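Local coordinates for protein amidohydrolase (PDB 4F0L) that probably acts as a metal-dependent deaminase of the amidohydrolase family, with an iron ion bound in its barrel, at residues F13-Q18 against A26-I31. Numbering follows the deposited sequence.
Sequences FIHARQ and AENVRI
Arg30 sets CG anti to the backbone N (chi1 -158°) and runs extended to NE, which carries its guanidinium along the sheet to Phe13. Phe13 turns CG beside its own backbone N (chi1 -72°), and its ring stacks flat on the guanidinium, with Arg30 NH2 over the ring and 3.5 Å from Phe13 CD2. The two planes are 10° apart. Arg30 CZ sits 3.8 Å from the centroid of the Phe13 ring, a cation-pi stack over the face. Arg30 NE also forms a salt bridge with Asp51 OD2, so the stacked group has a charged partner as well. His15 has CG anti to its backbone N, and the ring leans over the other strand. Its CE1 meets Asn28 OD1 at the ring edge, 3.3 Å away, while its NE2 hydrogen-bonds to Val45 O. Strands 13-16 and 29-31 are an antiparallel pair in a four-stranded mixed sheet near the N-terminus, within the HutF-type N-terminal family region, away from the iron site. Ile14 and Ile31 form a hydrogen-bonded pair. Ile31 N to Ile14 O is 2.8 Å, close to straight and nearly along the C=O axis. Ala16 and Val29 pair the same way. Asn28 and Val29 both face Ala16, a G1 beta bulge, and Asn28 has positive phi. Asn28 N hydrogen-bonds to Arg17 O at 3.0 Å, from above the carbonyl plane. On the sheet face away from His15 and Arg30, Ala16 and Ile31 touch Val57.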
loop_
_atom_site.group_PDB
_atom_site.type_symbol
_atom_site.label_atom_id
_atom_site.label_comp_id
_atom_site.label_asym_id
_atom_site.label_seq_id
_atom_site.Cartn_x
_atom_site.Cartn_y
_atom_site.Cartn_z
ATOM N N PHE B 13 2.070 -7.776 34.479
ATOM C CA PHE B 13 0.851 -7.068 34.080
ATOM C C PHE B 13 1.104 -5.955 33.065
ATOM O O PHE B 13 1.992 -5.142 33.257
ATOM C CB PHE B 13 0.151 -6.466 35.293
ATOM C CG PHE B 13 -0.506 -7.486 36.174
ATOM C CD1 PHE B 13 -1.802 -7.899 35.930
ATOM C CD2 PHE B 13 0.178 -8.028 37.253
ATOM C CE1 PHE B 13 -2.412 -8.845 36.741
ATOM C CE2 PHE B 13 -0.421 -8.982 38.070
ATOM C CZ PHE B 13 -1.722 -9.394 37.811
ATOM N N ILE B 14 0.274 -5.911 32.017
ATOM C CA ILE B 14 0.246 -4.799 31.085
ATOM C C ILE B 14 -1.048 -4.032 31.366
ATOM O O ILE B 14 -2.121 -4.617 31.434
ATOM C CB ILE B 14 0.223 -5.270 29.599
ATOM C CG1 ILE B 14 1.424 -6.183 29.215
ATOM C CG2 ILE B 14 0.108 -4.093 28.645
ATOM C CD1 ILE B 14 2.794 -5.633 29.528
ATOM N N HIS B 15 -0.966 -2.719 31.478
ATOM C CA HIS B 15 -2.177 -1.887 31.589
ATOM C C HIS B 15 -2.338 -1.080 30.319
ATOM O O HIS B 15 -1.436 -0.345 29.926
ATOM C CB HIS B 15 -2.131 -0.974 32.827
ATOM C CG HIS B 15 -3.392 -0.132 33.019
ATOM N ND1 HIS B 15 -3.605 1.007 32.340
ATOM C CD2 HIS B 15 -4.519 -0.326 33.830
ATOM C CE1 HIS B 15 -4.796 1.526 32.695
ATOM N NE2 HIS B 15 -5.358 0.700 33.603
ATOM N N ALA B 16 -3.483 -1.236 29.668
ATOM C CA ALA B 16 -3.775 -0.577 28.402
ATOM C C ALA B 16 -4.855 0.452 28.596
ATOM O O ALA B 16 -5.942 0.126 29.109
ATOM C CB ALA B 16 -4.256 -1.612 27.401
ATOM N N ARG B 17 -4.623 1.664 28.113
ATOM C CA ARG B 17 -5.684 2.675 28.149
ATOM C C ARG B 17 -6.881 2.248 27.321
ATOM O O ARG B 17 -7.987 2.495 27.700
ATOM C CB ARG B 17 -5.202 4.021 27.609
ATOM C CG ARG B 17 -4.519 4.903 28.606
ATOM C CD ARG B 17 -4.483 6.353 28.129
ATOM N NE ARG B 17 -3.758 7.155 29.108
ATOM C CZ ARG B 17 -2.431 7.149 29.278
ATOM N NH1 ARG B 17 -1.639 6.384 28.506
ATOM N NH2 ARG B 17 -1.895 7.928 30.229
ATOM N N GLN B 18 -6.634 1.618 26.171
ATOM C CA GLN B 18 -7.692 0.965 25.390
ATOM C C GLN B 18 -7.179 -0.371 24.899
ATOM O O GLN B 18 -6.028 -0.488 24.514
ATOM C CB GLN B 18 -8.086 1.796 24.163
ATOM C CG GLN B 18 -8.550 3.219 24.422
ATOM C CD GLN B 18 -8.847 3.967 23.144
ATOM O OE1 GLN B 18 -9.892 3.768 22.526
ATOM N NE2 GLN B 18 -7.924 4.842 22.736
ATOM N N ALA B 26 -12.473 -1.880 25.187
ATOM C CA ALA B 26 -12.642 -1.538 26.606
ATOM C C ALA B 26 -11.528 -0.601 27.001
ATOM O O ALA B 26 -10.460 -0.574 26.378
ATOM C CB ALA B 26 -12.609 -2.787 27.471
ATOM N N GLU B 27 -11.776 0.154 28.064
ATOM C CA GLU B 27 -10.806 1.105 28.569
ATOM C C GLU B 27 -10.220 0.669 29.900
ATOM O O GLU B 27 -10.885 -0.007 30.709
ATOM C CB GLU B 27 -11.474 2.477 28.734
ATOM C CG GLU B 27 -11.926 3.082 27.415
ATOM C CD GLU B 27 -12.517 4.456 27.635
ATOM O OE1 GLU B 27 -13.759 4.563 27.737
ATOM O OE2 GLU B 27 -11.740 5.410 27.789
ATOM N N ASN B 28 -8.978 1.081 30.122
ATOM C CA ASN B 28 -8.281 0.849 31.359
ATOM C C ASN B 28 -8.245 -0.653 31.680
ATOM O O ASN B 28 -8.744 -1.101 32.711
ATOM C CB ASN B 28 -8.910 1.686 32.499
ATOM C CG ASN B 28 -8.532 3.154 32.393
ATOM O OD1 ASN B 28 -7.408 3.473 32.060
ATOM N ND2 ASN B 28 -9.478 4.050 32.634
ATOM N N VAL B 29 -7.634 -1.397 30.767
ATOM C CA VAL B 29 -7.665 -2.860 30.758
ATOM C C VAL B 29 -6.353 -3.388 31.332
ATOM O O VAL B 29 -5.262 -3.057 30.844
ATOM C CB VAL B 29 -7.867 -3.381 29.306
ATOM C CG1 VAL B 29 -7.962 -4.911 29.230
ATOM C CG2 VAL B 29 -9.138 -2.779 28.693
ATOM N N ARG B 30 -6.447 -4.187 32.396
ATOM C CA ARG B 30 -5.276 -4.797 32.987
ATOM C C ARG B 30 -5.161 -6.238 32.483
ATOM O O ARG B 30 -6.066 -7.033 32.682
ATOM C CB ARG B 30 -5.420 -4.768 34.492
ATOM C CG ARG B 30 -4.140 -4.870 35.227
ATOM C CD ARG B 30 -4.310 -4.322 36.649
ATOM N NE ARG B 30 -3.049 -4.552 37.323
ATOM C CZ ARG B 30 -2.845 -5.386 38.335
ATOM N NH1 ARG B 30 -3.834 -6.076 38.866
ATOM N NH2 ARG B 30 -1.625 -5.510 38.830
ATOM N N ILE B 31 -4.078 -6.551 31.770
ATOM C CA ILE B 31 -3.891 -7.887 31.214
ATOM C C ILE B 31 -2.807 -8.573 32.017
ATOM O O ILE B 31 -1.676 -8.096 32.055
ATOM C CB ILE B 31 -3.457 -7.845 29.747
ATOM C CG1 ILE B 31 -4.445 -7.033 28.906
ATOM C CG2 ILE B 31 -3.344 -9.249 29.190
ATOM C CD1 ILE B 31 -3.916 -6.769 27.508
#